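Local coordinates for protein demethylmenaquinone Methyltransferase (Thermus thermophilus, PDB 1J3L) that is an RraA-like protein of the aldolase/RraA family that assembles from three copies of its chain, at residues E14-P19 and L133-L138; G33-L38 and S141-D146. One frame throughout, in Å; residues are numbered along the deposited sequence.

Contact 1 (E14-P19 and L133-L138); sequences EGEALP and LGVEVL
Two sheets of the RraA-like fold meet here: strand 16-18, on the antiparallel edge next to strand 149-153, passes over strand 135-137 of the small hairpin formed with strand 130-132. The strands cross at 108° with their axes 7.3 Å apart, too far for backbone pairing, so side chains fill the gap. Val135 carries the contact. Its CG1, anti to the backbone N (chi1 178°), lies against the aliphatic base of Glu16, with Glu16 CB 3.5 Å from Val135 CG1. The Glu16 chain then bends at chi2 (-78°) and folds over the same methyl, which leaves its carboxylate near that of Glu136 but not in contact with it (Glu16 OE2 to Glu136 OE1 6.0 Å). On the other branch, Val135 CG2 reaches the Ala17 carbonyl oxygen and is pressed against Leu18, whose side chain runs alongside the valine, pointing the other way. Leu152 of strand 149-153 also packs on Val135, while Lys116 of a second subunit packs on Glu16 and Ala17. Leu18 CD2 is the methyl shared by both hairpin residues, tight against Val135 CG2 at 3.5 Å and looser against Leu133 CB at 3.9 Å.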
# COMPACT_ATOMS: atom_id res chain seq x y z
N GLU A 14 -23.21 12.31 10.10
CA GLU A 14 -24.06 11.30 9.47
C GLU A 14 -23.43 10.81 8.17
O GLU A 14 -23.85 9.79 7.61
CB GLU A 14 -25.46 11.87 9.18
CG GLU A 14 -25.53 12.80 7.98
CD GLU A 14 -25.25 14.25 8.33
OE1 GLU A 14 -24.38 14.52 9.19
OE2 GLU A 14 -25.91 15.12 7.73
N GLY A 15 -22.43 11.53 7.69
CA GLY A 15 -21.76 11.14 6.47
C GLY A 15 -21.04 9.81 6.65
O GLY A 15 -20.69 9.42 7.76
N GLU A 16 -20.83 9.11 5.54
CA GLU A 16 -20.13 7.84 5.54
C GLU A 16 -18.72 8.14 5.05
O GLU A 16 -18.54 9.05 4.24
CB GLU A 16 -20.81 6.86 4.60
CG GLU A 16 -22.07 6.23 5.15
CD GLU A 16 -21.76 5.12 6.13
OE1 GLU A 16 -21.10 5.41 7.15
OE2 GLU A 16 -22.17 3.96 5.88
N ALA A 17 -17.74 7.40 5.53
CA ALA A 17 -16.36 7.64 5.13
C ALA A 17 -15.59 6.35 4.85
O ALA A 17 -15.83 5.30 5.46
CB ALA A 17 -15.64 8.45 6.21
N LEU A 18 -14.67 6.43 3.90
CA LEU A 18 -13.82 5.31 3.54
C LEU A 18 -12.37 5.74 3.71
O LEU A 18 -12.00 6.87 3.39
CB LEU A 18 -14.08 4.89 2.09
CG LEU A 18 -15.36 4.08 1.86
CD1 LEU A 18 -15.58 3.83 0.39
CD2 LEU A 18 -15.24 2.77 2.61
N PRO A 19 -11.53 4.84 4.25
CA PRO A 19 -10.12 5.18 4.44
C PRO A 19 -9.43 5.29 3.08
O PRO A 19 -9.92 4.75 2.08
CB PRO A 19 -9.59 4.02 5.28
CG PRO A 19 -10.47 2.87 4.84
CD PRO A 19 -11.83 3.50 4.77
N LEU A 133 -16.45 -1.88 1.13
CA LEU A 133 -15.68 -1.91 2.36
C LEU A 133 -16.57 -1.49 3.52
O LEU A 133 -16.25 -0.56 4.26
CB LEU A 133 -14.45 -1.00 2.28
CG LEU A 133 -13.31 -1.41 1.34
CD1 LEU A 133 -12.19 -0.39 1.43
CD2 LEU A 133 -12.79 -2.79 1.72
N GLY A 134 -17.70 -2.18 3.65
CA GLY A 134 -18.63 -1.90 4.72
C GLY A 134 -19.44 -0.62 4.61
O GLY A 134 -20.35 -0.40 5.39
N VAL A 135 -19.10 0.23 3.64
CA VAL A 135 -19.83 1.48 3.49
C VAL A 135 -20.75 1.49 2.28
O VAL A 135 -20.41 1.02 1.20
CB VAL A 135 -18.85 2.67 3.39
CG1 VAL A 135 -19.62 3.95 3.17
CG2 VAL A 135 -18.04 2.77 4.66
N GLU A 136 -21.95 2.02 2.49
CA GLU A 136 -22.96 2.10 1.45
C GLU A 136 -22.73 3.34 0.58
O GLU A 136 -22.57 4.45 1.09
CB GLU A 136 -24.36 2.16 2.09
CG GLU A 136 -25.51 2.35 1.11
CD GLU A 136 -26.88 2.42 1.80
OE1 GLU A 136 -27.10 3.36 2.60
OE2 GLU A 136 -27.72 1.53 1.54
N VAL A 137 -22.70 3.15 -0.73
CA VAL A 137 -22.52 4.27 -1.64
C VAL A 137 -23.80 4.40 -2.44
O VAL A 137 -24.24 3.46 -3.10
CB VAL A 137 -21.33 4.05 -2.57
CG1 VAL A 137 -21.21 5.22 -3.54
CG2 VAL A 137 -20.05 3.94 -1.73
N LEU A 138 -24.41 5.57 -2.37
CA LEU A 138 -25.68 5.78 -3.04
C LEU A 138 -25.67 6.72 -4.23
O LEU A 138 -25.00 7.76 -4.22
CB LEU A 138 -26.72 6.31 -2.04
CG LEU A 138 -27.12 5.44 -0.84
CD1 LEU A 138 -27.99 6.27 0.09
CD2 LEU A 138 -27.87 4.20 -1.30

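Contact 2 (G33-L38 and S141-D146)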
# COMPACT_ATOMS: atom_id res chain seq x y z
N GLY A 33 -17.90 15.47 -6.21
CA GLY A 33 -19.03 15.59 -7.11
C GLY A 33 -20.22 14.71 -6.77
O GLY A 33 -20.17 13.91 -5.83
N ARG A 34 -21.29 14.88 -7.54
CA ARG A 34 -22.50 14.09 -7.36
C ARG A 34 -22.15 12.66 -7.78
O ARG A 34 -21.64 12.44 -8.88
CB ARG A 34 -23.62 14.65 -8.24
CG ARG A 34 -24.97 14.00 -7.99
CD ARG A 34 -26.07 14.55 -8.89
NE ARG A 34 -27.39 14.02 -8.53
CZ ARG A 34 -28.08 14.39 -7.46
NH1 ARG A 34 -27.59 15.30 -6.63
NH2 ARG A 34 -29.27 13.86 -7.21
N VAL A 35 -22.43 11.71 -6.91
CA VAL A 35 -22.14 10.30 -7.16
C VAL A 35 -23.06 9.61 -8.16
O VAL A 35 -24.27 9.81 -8.18
CB VAL A 35 -22.19 9.48 -5.83
CG1 VAL A 35 -22.02 8.00 -6.13
CG2 VAL A 35 -21.09 9.94 -4.89
N ARG A 36 -22.43 8.79 -8.99
CA ARG A 36 -23.09 7.99 -10.00
C ARG A 36 -22.48 6.61 -9.74
O ARG A 36 -21.26 6.49 -9.65
CB ARG A 36 -22.69 8.48 -11.39
CG ARG A 36 -23.63 8.06 -12.49
CD ARG A 36 -24.81 9.01 -12.62
NE ARG A 36 -25.81 8.45 -13.52
CZ ARG A 36 -25.59 8.16 -14.80
NH1 ARG A 36 -24.40 8.37 -15.35
NH2 ARG A 36 -26.57 7.65 -15.53
N THR A 37 -23.29 5.58 -9.60
CA THR A 37 -22.76 4.26 -9.31
C THR A 37 -22.86 3.26 -10.45
O THR A 37 -23.58 3.47 -11.43
CB THR A 37 -23.46 3.62 -8.09
OG1 THR A 37 -24.82 3.33 -8.42
CG2 THR A 37 -23.41 4.57 -6.91
N LEU A 38 -22.13 2.16 -10.28
CA LEU A 38 -22.10 1.11 -11.27
C LEU A 38 -21.52 -0.15 -10.63
O LEU A 38 -20.54 -0.08 -9.88
CB LEU A 38 -21.24 1.56 -12.44
CG LEU A 38 -21.08 0.67 -13.67
CD1 LEU A 38 -22.45 0.32 -14.23
CD2 LEU A 38 -20.24 1.41 -14.70
N SER A 141 -25.65 10.82 -3.93
CA SER A 141 -25.01 11.39 -2.75
C SER A 141 -23.85 12.23 -3.27
O SER A 141 -23.53 12.17 -4.45
CB SER A 141 -24.49 10.28 -1.83
OG SER A 141 -23.69 9.37 -2.56
N PHE A 142 -23.24 13.03 -2.40
CA PHE A 142 -22.12 13.87 -2.79
C PHE A 142 -20.84 13.21 -2.30
O PHE A 142 -20.74 12.80 -1.14
CB PHE A 142 -22.24 15.27 -2.17
CG PHE A 142 -21.23 16.26 -2.68
CD1 PHE A 142 -21.26 16.69 -4.00
CD2 PHE A 142 -20.24 16.76 -1.83
CE1 PHE A 142 -20.32 17.61 -4.47
CE2 PHE A 142 -19.30 17.67 -2.29
CZ PHE A 142 -19.34 18.10 -3.62
N LEU A 143 -19.85 13.09 -3.18
CA LEU A 143 -18.59 12.47 -2.80
C LEU A 143 -17.46 13.48 -2.77
O LEU A 143 -17.36 14.37 -3.61
CB LEU A 143 -18.25 11.31 -3.73
CG LEU A 143 -16.94 10.56 -3.43
CD1 LEU A 143 -17.00 9.15 -4.02
CD2 LEU A 143 -15.77 11.33 -4.01
N LEU A 144 -16.60 13.32 -1.78
CA LEU A 144 -15.44 14.17 -1.59
C LEU A 144 -14.25 13.24 -1.50
O LEU A 144 -14.31 12.20 -0.84
CB LEU A 144 -15.59 14.98 -0.31
CG LEU A 144 -16.15 16.40 -0.46
CD1 LEU A 144 -16.91 16.82 0.77
CD2 LEU A 144 -15.00 17.35 -0.74
N ALA A 145 -13.17 13.59 -2.18
CA ALA A 145 -11.99 12.75 -2.15
C ALA A 145 -10.70 13.55 -2.07
O ALA A 145 -10.51 14.53 -2.81
CB ALA A 145 -11.96 11.86 -3.39
N ASP A 146 -9.83 13.13 -1.16
CA ASP A 146 -8.53 13.75 -0.97
C ASP A 146 -7.58 12.78 -0.28
O ASP A 146 -7.92 11.61 -0.08
CB ASP A 146 -8.66 15.06 -0.17
CG ASP A 146 -9.22 14.85 1.22
OD1 ASP A 146 -8.79 13.89 1.89
OD2 ASP A 146 -10.07 15.66 1.65
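Three backbone hydrogen bonds tie 33-38 to 141-146. Gly33 and Leu143 form an antiparallel hydrogen-bonded pair: Gly33 N donates to Leu143 O at 2.9 Å, and Leu143 N returns a nearly straight bond (176°) to Gly33 O at 2.8 Å, both donors lying in the plane of the carbonyl they approach. The third is the shortest, Val35 N to Ser141 O at 2.7 Å, with the donor nearly along the C=O axis. Between these bonds Arg34 and Phe142 make a non-hydrogen-bonded pair. The N-to-C directions of the strands differ by 109°, well short of antiparallel, so the ladder is short. It joins strand 31-39 to strand 142-146 within the large mixed sheet of this RraA-like fold, where strand 31-39 also pairs in parallel with strand 58-63. Outward from the backbone, Phe142 has CG anti to its own N (chi1 -172°), which lays the CD1-CE1 side of the ring along Gly33, Phe142 CE1 being 3.6 Å from Gly33 CA. Gly33 is almost fully extended, a conformation in which a beta carbon would collide with the preceding carbonyl oxygen. Pro156 and Pro157 also touch this phenyl ring. On the buried side, Val35 and Leu143 lie roughly perpendicular to each other and are tightly packed, Val35 CG2 to Leu143 CB at 3.4 Å. Leu143 continues onto Val59, Phe61 and Leu152. Ser141 OG sits beside Val35, with Val35 CG2 at 3.5 Å, while its hydrogen bond goes to Leu138 O.

Overall arrangement
The two contacts lie with their centres about 11 Å apart and interlock along the chain, since their segments alternate. Strand 135-137 leads directly into strand 142-146, so 133-138 hands the chain from contact 1 to contact 2. They also touch: Val137 CG1 packs on Val35 CG1 at 3.9 Å, and Leu138 O lies 3.5 Å from Val35 CG1. Strand 149-153 bridges them within the large sheet, pairing with both 16-18 and 142-146, and its Leu152 packs on Val135 and Leu143. Contact 2 is the more central, whereas contact 1 meets a second subunit. The bound magnesium ion is about 11 Å from the side chain of Arg34.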